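PDB 4AT2: 3-ketosteroid-delta4-5alpha-dehydrogenase from Rhodococcus jostii, which catalyses the FAD-dependent introduction of a double bond between C4 and C5 of 5alpha-3-ketosteroids, a step in steroid catabolism. Local coordinates for residues I270-A283 / L440-L452. Sequence-based numbering, arbitrary orientation.
Sequences IEAHAPRLIGRPGA and LRGFTLGFTLGGL. With FAD (flavin-adenine dinucleotide), chain D.
Ile270, midway along helix 267-273, sets CD1 3.5 Å from Thr448 CG2, a methyl-to-methyl contact. Leu277 puts its two methyls against Gly446: CD2 lies 3.7 Å from Gly446 CA while CD1 reaches the Gly446 carbonyl and Thr448 CG2, so that even a CB on Gly446 would probably crowd Leu277 CD2. Arg280 lies alongside Thr444, and its chain bends at chi3 (60°), turning the guanidinium back so that NH1 donates to Arg276 O (2.8 Å), in the guanidinium plane but above the carbonyl plane. NE donates to a water that in turn donates to Thr444 O. A leucine in place of Arg280 would probably leave Arg276 O without this donor and the water bridge to Thr444 O broken. Two backbone bonds then surround Pro281 in a single beta bridge: Gly446 N to Arg280 O (3.1 Å, nearly linear at the carbonyl, 167°) and Gly282 N to Gly446 O (2.8 Å). Ala283 CB packs on Phe447 CB at 3.7 Å. Phe447 CE2 comes 3.5 Å from FAD C9, and the ring also touches the bound steroid; backbone pairing, apolar methyls and bridging waters thus join the loop to a strand lining the active site.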
loop_
_atom_site.group_PDB
_atom_site.type_symbol
_atom_site.label_atom_id
_atom_site.label_comp_id
_atom_site.label_asym_id
_atom_site.label_seq_id
_atom_site.Cartn_x
_atom_site.Cartn_y
_atom_site.Cartn_z
ATOM N N ILE A 270 -8.527 -5.016 6.950
ATOM C CA ILE A 270 -7.083 -5.323 6.960
ATOM C C ILE A 270 -6.714 -6.080 5.682
ATOM O O ILE A 270 -5.734 -5.750 5.020
ATOM C CB ILE A 270 -6.660 -6.119 8.223
ATOM C CG1 ILE A 270 -6.680 -5.219 9.461
ATOM C CG2 ILE A 270 -5.282 -6.760 8.044
ATOM C CD1 ILE A 270 -5.647 -4.097 9.451
ATOM N N GLU A 271 -7.535 -7.058 5.304
ATOM C CA GLU A 271 -7.221 -7.839 4.110
ATOM C C GLU A 271 -7.286 -6.991 2.839
ATOM O O GLU A 271 -6.426 -7.111 1.966
ATOM C CB GLU A 271 -8.131 -9.060 4.008
ATOM C CG GLU A 271 -7.870 -9.918 2.781
ATOM C CD GLU A 271 -8.942 -10.970 2.587
ATOM O OE1 GLU A 271 -10.130 -10.609 2.440
ATOM O OE2 GLU A 271 -8.591 -12.158 2.572
ATOM N N ALA A 272 -8.296 -6.123 2.756
ATOM C CA ALA A 272 -8.522 -5.296 1.574
ATOM C C ALA A 272 -7.526 -4.157 1.437
ATOM O O ALA A 272 -7.185 -3.767 0.314
ATOM C CB ALA A 272 -9.945 -4.736 1.596
ATOM N N HIS A 273 -7.056 -3.629 2.569
ATOM C CA HIS A 273 -6.312 -2.364 2.563
ATOM C C HIS A 273 -4.901 -2.433 3.068
ATOM O O HIS A 273 -4.031 -1.698 2.576
ATOM C CB HIS A 273 -7.033 -1.309 3.399
ATOM C CG HIS A 273 -8.403 -0.930 2.887
ATOM N ND1 HIS A 273 -8.613 -0.443 1.643
ATOM C CD2 HIS A 273 -9.637 -0.905 3.533
ATOM C CE1 HIS A 273 -9.917 -0.156 1.490
ATOM N NE2 HIS A 273 -10.546 -0.440 2.650
ATOM N N ALA A 274 -4.668 -3.253 4.090
ATOM C CA ALA A 274 -3.365 -3.303 4.746
ATOM C C ALA A 274 -2.950 -4.754 5.026
ATOM O O ALA A 274 -2.685 -5.128 6.168
ATOM C CB ALA A 274 -3.392 -2.465 6.029
ATOM N N PRO A 275 -2.899 -5.589 3.968
ATOM C CA PRO A 275 -2.735 -7.030 4.179
ATOM C C PRO A 275 -1.389 -7.451 4.793
ATOM O O PRO A 275 -1.261 -8.595 5.237
ATOM C CB PRO A 275 -2.917 -7.617 2.768
ATOM C CG PRO A 275 -2.580 -6.507 1.849
ATOM C CD PRO A 275 -3.040 -5.256 2.536
ATOM N N ARG A 276 -0.411 -6.549 4.820
ATOM C CA ARG A 276 0.859 -6.856 5.506
ATOM C C ARG A 276 0.667 -7.062 7.019
ATOM O O ARG A 276 1.553 -7.604 7.693
ATOM C CB ARG A 276 1.942 -5.808 5.192
ATOM C CG ARG A 276 2.395 -5.845 3.729
ATOM C CD ARG A 276 3.539 -4.888 3.413
ATOM N NE ARG A 276 3.140 -3.482 3.463
ATOM C CZ ARG A 276 3.810 -2.486 2.882
ATOM N NH1 ARG A 276 4.925 -2.729 2.188
ATOM N NH2 ARG A 276 3.370 -1.240 2.995
ATOM N N LEU A 277 -0.498 -6.662 7.548
ATOM C CA LEU A 277 -0.811 -6.856 8.973
ATOM C C LEU A 277 -1.609 -8.118 9.287
ATOM O O LEU A 277 -1.861 -8.410 10.452
ATOM C CB LEU A 277 -1.557 -5.642 9.555
ATOM C CG LEU A 277 -0.710 -4.385 9.771
ATOM C CD1 LEU A 277 -1.554 -3.345 10.495
ATOM C CD2 LEU A 277 0.589 -4.660 10.525
ATOM N N ILE A 278 -2.003 -8.866 8.261
ATOM C CA ILE A 278 -2.722 -10.121 8.470
ATOM C C ILE A 278 -1.917 -11.025 9.402
ATOM O O ILE A 278 -0.750 -11.321 9.141
ATOM C CB ILE A 278 -3.029 -10.856 7.142
ATOM C CG1 ILE A 278 -4.070 -10.081 6.320
ATOM C CG2 ILE A 278 -3.539 -12.262 7.426
ATOM C CD1 ILE A 278 -4.121 -10.486 4.858
ATOM N N GLY A 279 -2.543 -11.416 10.506
ATOM C CA GLY A 279 -1.920 -12.314 11.470
ATOM C C GLY A 279 -0.918 -11.676 12.413
ATOM O O GLY A 279 -0.296 -12.372 13.207
ATOM N N ARG A 280 -0.752 -10.355 12.335
ATOM C CA ARG A 280 0.202 -9.679 13.229
ATOM C C ARG A 280 -0.312 -8.342 13.780
ATOM O O ARG A 280 0.368 -7.314 13.672
ATOM C CB ARG A 280 1.585 -9.525 12.559
ATOM C CG ARG A 280 1.594 -8.748 11.253
ATOM C CD ARG A 280 2.986 -8.720 10.625
ATOM N NE ARG A 280 3.481 -10.070 10.327
ATOM C CZ ARG A 280 3.254 -10.723 9.189
ATOM N NH1 ARG A 280 2.539 -10.156 8.223
ATOM N NH2 ARG A 280 3.740 -11.951 9.015
ATOM N N PRO A 281 -1.520 -8.354 14.381
ATOM C CA PRO A 281 -2.091 -7.144 14.973
ATOM C C PRO A 281 -1.289 -6.645 16.175
ATOM O O PRO A 281 -0.834 -7.443 17.005
ATOM C CB PRO A 281 -3.483 -7.609 15.426
ATOM C CG PRO A 281 -3.290 -9.054 15.726
ATOM C CD PRO A 281 -2.395 -9.522 14.614
ATOM N N GLY A 282 -1.127 -5.325 16.255
ATOM C CA GLY A 282 -0.432 -4.696 17.371
ATOM C C GLY A 282 -1.244 -3.602 18.052
ATOM O O GLY A 282 -0.840 -3.119 19.115
ATOM N N ALA A 283 -2.382 -3.213 17.460
ATOM C CA ALA A 283 -3.202 -2.112 18.008
ATOM C C ALA A 283 -3.724 -2.431 19.407
ATOM O O ALA A 283 -3.912 -3.598 19.757
ATOM C CB ALA A 283 -4.352 -1.743 17.076
ATOM N N LEU A 440 15.120 -13.491 14.972
ATOM C CA LEU A 440 14.142 -12.409 14.996
ATOM C C LEU A 440 13.228 -12.498 13.778
ATOM O O LEU A 440 12.723 -11.489 13.283
ATOM C CB LEU A 440 14.845 -11.045 15.083
ATOM C CG LEU A 440 15.748 -10.862 16.308
ATOM C CD1 LEU A 440 16.509 -9.540 16.246
ATOM C CD2 LEU A 440 14.930 -10.930 17.580
ATOM N N ARG A 441 13.029 -13.719 13.288
ATOM C CA ARG A 441 12.024 -13.970 12.251
ATOM C C ARG A 441 10.629 -13.892 12.860
ATOM O O ARG A 441 10.385 -14.444 13.931
ATOM C CB ARG A 441 12.263 -15.330 11.598
ATOM C CG ARG A 441 13.565 -15.365 10.816
ATOM C CD ARG A 441 13.879 -16.751 10.293
ATOM N NE ARG A 441 14.141 -17.691 11.371
ATOM C CZ ARG A 441 14.609 -18.920 11.171
ATOM N NH1 ARG A 441 14.860 -19.337 9.935
ATOM N NH2 ARG A 441 14.824 -19.728 12.200
ATOM N N GLY A 442 9.722 -13.172 12.196
ATOM C CA GLY A 442 8.355 -13.027 12.706
ATOM C C GLY A 442 8.243 -12.239 14.002
ATOM O O GLY A 442 7.436 -12.568 14.883
ATOM N N PHE A 443 9.034 -11.173 14.108
ATOM C CA PHE A 443 9.065 -10.345 15.309
ATOM C C PHE A 443 8.367 -8.996 15.142
ATOM O O PHE A 443 8.543 -8.092 15.952
ATOM C CB PHE A 443 10.515 -10.140 15.773
ATOM C CG PHE A 443 10.929 -11.074 16.872
ATOM C CD1 PHE A 443 10.943 -12.449 16.662
ATOM C CD2 PHE A 443 11.292 -10.575 18.117
ATOM C CE1 PHE A 443 11.326 -13.324 17.677
ATOM C CE2 PHE A 443 11.668 -11.444 19.134
ATOM C CZ PHE A 443 11.685 -12.810 18.910
ATOM N N THR A 444 7.542 -8.875 14.111
ATOM C CA THR A 444 6.860 -7.612 13.867
ATOM C C THR A 444 5.365 -7.703 14.131
ATOM O O THR A 444 4.763 -8.779 14.057
ATOM C CB THR A 444 7.089 -7.127 12.426
ATOM O OG1 THR A 444 6.638 -8.134 11.515
ATOM C CG2 THR A 444 8.580 -6.832 12.184
ATOM N N LEU A 445 4.772 -6.561 14.457
ATOM C CA LEU A 445 3.317 -6.446 14.571
ATOM C C LEU A 445 3.002 -4.976 14.420
ATOM O O LEU A 445 3.872 -4.136 14.629
ATOM C CB LEU A 445 2.813 -6.985 15.916
ATOM C CG LEU A 445 3.174 -6.245 17.210
ATOM C CD1 LEU A 445 2.513 -6.953 18.385
ATOM C CD2 LEU A 445 4.684 -6.156 17.423
ATOM N N GLY A 446 1.780 -4.635 14.042
ATOM C CA GLY A 446 1.534 -3.220 13.801
ATOM C C GLY A 446 0.097 -2.773 13.819
ATOM O O GLY A 446 -0.811 -3.549 14.134
ATOM N N PHE A 447 -0.093 -1.496 13.505
ATOM C CA PHE A 447 -1.421 -0.893 13.476
ATOM C C PHE A 447 -1.545 0.040 12.269
ATOM O O PHE A 447 -0.540 0.388 11.640
ATOM C CB PHE A 447 -1.798 -0.227 14.834
ATOM C CG PHE A 447 -0.903 0.917 15.263
ATOM C CD1 PHE A 447 -1.051 2.193 14.711
ATOM C CD2 PHE A 447 0.029 0.740 16.286
ATOM C CE1 PHE A 447 -0.243 3.256 15.131
ATOM C CE2 PHE A 447 0.827 1.796 16.713
ATOM C CZ PHE A 447 0.695 3.055 16.130
ATOM N N THR A 448 -2.778 0.396 11.917
ATOM C CA THR A 448 -3.067 1.092 10.672
ATOM C C THR A 448 -2.973 2.605 10.830
ATOM O O THR A 448 -3.234 3.135 11.916
ATOM C CB THR A 448 -4.477 0.720 10.163
ATOM O OG1 THR A 448 -5.449 1.055 11.168
ATOM C CG2 THR A 448 -4.553 -0.776 9.886
ATOM N N LEU A 449 -2.584 3.280 9.750
ATOM C CA LEU A 449 -2.367 4.742 9.745
ATOM C C LEU A 449 -3.238 5.435 8.709
ATOM O O LEU A 449 -3.335 6.669 8.701
ATOM C CB LEU A 449 -0.890 5.081 9.477
ATOM C CG LEU A 449 0.131 4.447 10.443
ATOM C CD1 LEU A 449 1.562 4.681 9.960
ATOM C CD2 LEU A 449 -0.060 4.948 11.879
ATOM N N GLY A 450 -3.875 4.650 7.851
ATOM C CA GLY A 450 -4.703 5.202 6.779
ATOM C C GLY A 450 -6.113 5.481 7.237
ATOM O O GLY A 450 -6.580 4.918 8.226
ATOM N N GLY A 451 -6.811 6.352 6.523
ATOM C CA GLY A 451 -8.213 6.598 6.870
ATOM C C GLY A 451 -8.805 7.711 6.047
ATOM O O GLY A 451 -8.357 7.987 4.934
ATOM N N LEU A 452 -9.824 8.350 6.614
ATOM C CA LEU A 452 -10.507 9.435 5.932
ATOM C C LEU A 452 -9.569 10.572 5.557
ATOM O O LEU A 452 -8.653 10.918 6.308
ATOM C CB LEU A 452 -11.630 9.969 6.817
ATOM C CG LEU A 452 -12.747 8.960 7.127
ATOM C CD1 LEU A 452 -13.605 9.497 8.274
ATOM C CD2 LEU A 452 -13.591 8.625 5.893
HETATM P PA FAD D . -8.472 6.254 20.785
HETATM O O1A FAD D . -7.581 6.968 21.724
HETATM O O2A FAD D . -8.465 4.783 20.779
HETATM O O5B FAD D . -9.969 6.760 21.049
HETATM C C5B FAD D . -11.057 6.286 20.250
HETATM C C4B FAD D . -12.286 6.105 21.157
HETATM O O4B FAD D . -13.374 5.791 20.261
HETATM C C3B FAD D . -12.094 4.886 22.069
HETATM O O3B FAD D . -12.360 5.272 23.441
HETATM C C2B FAD D . -13.111 3.868 21.543
HETATM O O2B FAD D . -13.642 3.064 22.630
HETATM C C1B FAD D . -14.180 4.774 20.936
HETATM N N9A FAD D . -15.006 4.121 19.896
HETATM C C8A FAD D . -14.655 3.179 19.011
HETATM N N7A FAD D . -15.718 2.897 18.261
HETATM C C5A FAD D . -16.741 3.674 18.667
HETATM C C6A FAD D . -18.032 3.814 18.279
HETATM N N6A FAD D . -18.489 3.070 17.271
HETATM N N1A FAD D . -18.863 4.683 18.878
HETATM C C2A FAD D . -18.406 5.478 19.919
HETATM N N3A FAD D . -17.080 5.326 20.315
HETATM C C4A FAD D . -16.285 4.426 19.678
HETATM N N1 FAD D . 1.026 6.676 19.420
HETATM C C2 FAD D . 1.766 7.809 19.710
HETATM O O2 FAD D . 1.667 8.788 18.983
HETATM N N3 FAD D . 2.614 7.831 20.826
HETATM C C4 FAD D . 2.749 6.699 21.631
HETATM O O4 FAD D . 3.516 6.750 22.596
HETATM C C4X FAD D . 2.005 5.551 21.333
HETATM N N5 FAD D . 2.127 4.426 22.079
HETATM C C5X FAD D . 1.584 3.275 21.636
HETATM C C6 FAD D . 1.910 2.061 22.250
HETATM C C7 FAD D . 1.341 0.863 21.811
HETATM C C7M FAD D . 1.706 -0.329 22.467
HETATM C C8 FAD D . 0.435 0.873 20.730
HETATM C C8M FAD D . -0.183 -0.297 20.240
HETATM C C9 FAD D . 0.102 2.089 20.128
HETATM C C9A FAD D . 0.690 3.287 20.560
HETATM N N10 FAD D . 0.399 4.466 19.958
HETATM C C10 FAD D . 1.146 5.544 20.232
HETATM C "C1'" FAD D . -0.771 4.640 19.058
HETATM C "C2'" FAD D . -1.861 5.451 19.774
HETATM O "O2'" FAD D . -2.097 4.795 21.022
HETATM C "C3'" FAD D . -3.159 5.484 18.951
HETATM O "O3'" FAD D . -2.899 5.523 17.536
HETATM C "C4'" FAD D . -3.998 6.705 19.359
HETATM O "O4'" FAD D . -4.236 6.633 20.773
HETATM C "C5'" FAD D . -5.338 6.713 18.618
HETATM O "O5'" FAD D . -6.046 7.917 18.973
HETATM P P FAD D . -7.612 8.064 18.620
HETATM O O1P FAD D . -7.826 7.931 17.176
HETATM O O2P FAD D . -8.120 9.274 19.349
HETATM O O3P FAD D . -8.218 6.677 19.225
HETATM O O HOH W 1 5.377 -10.980 12.502
HETATM O O HOH W 2 -3.765 -4.202 15.232
#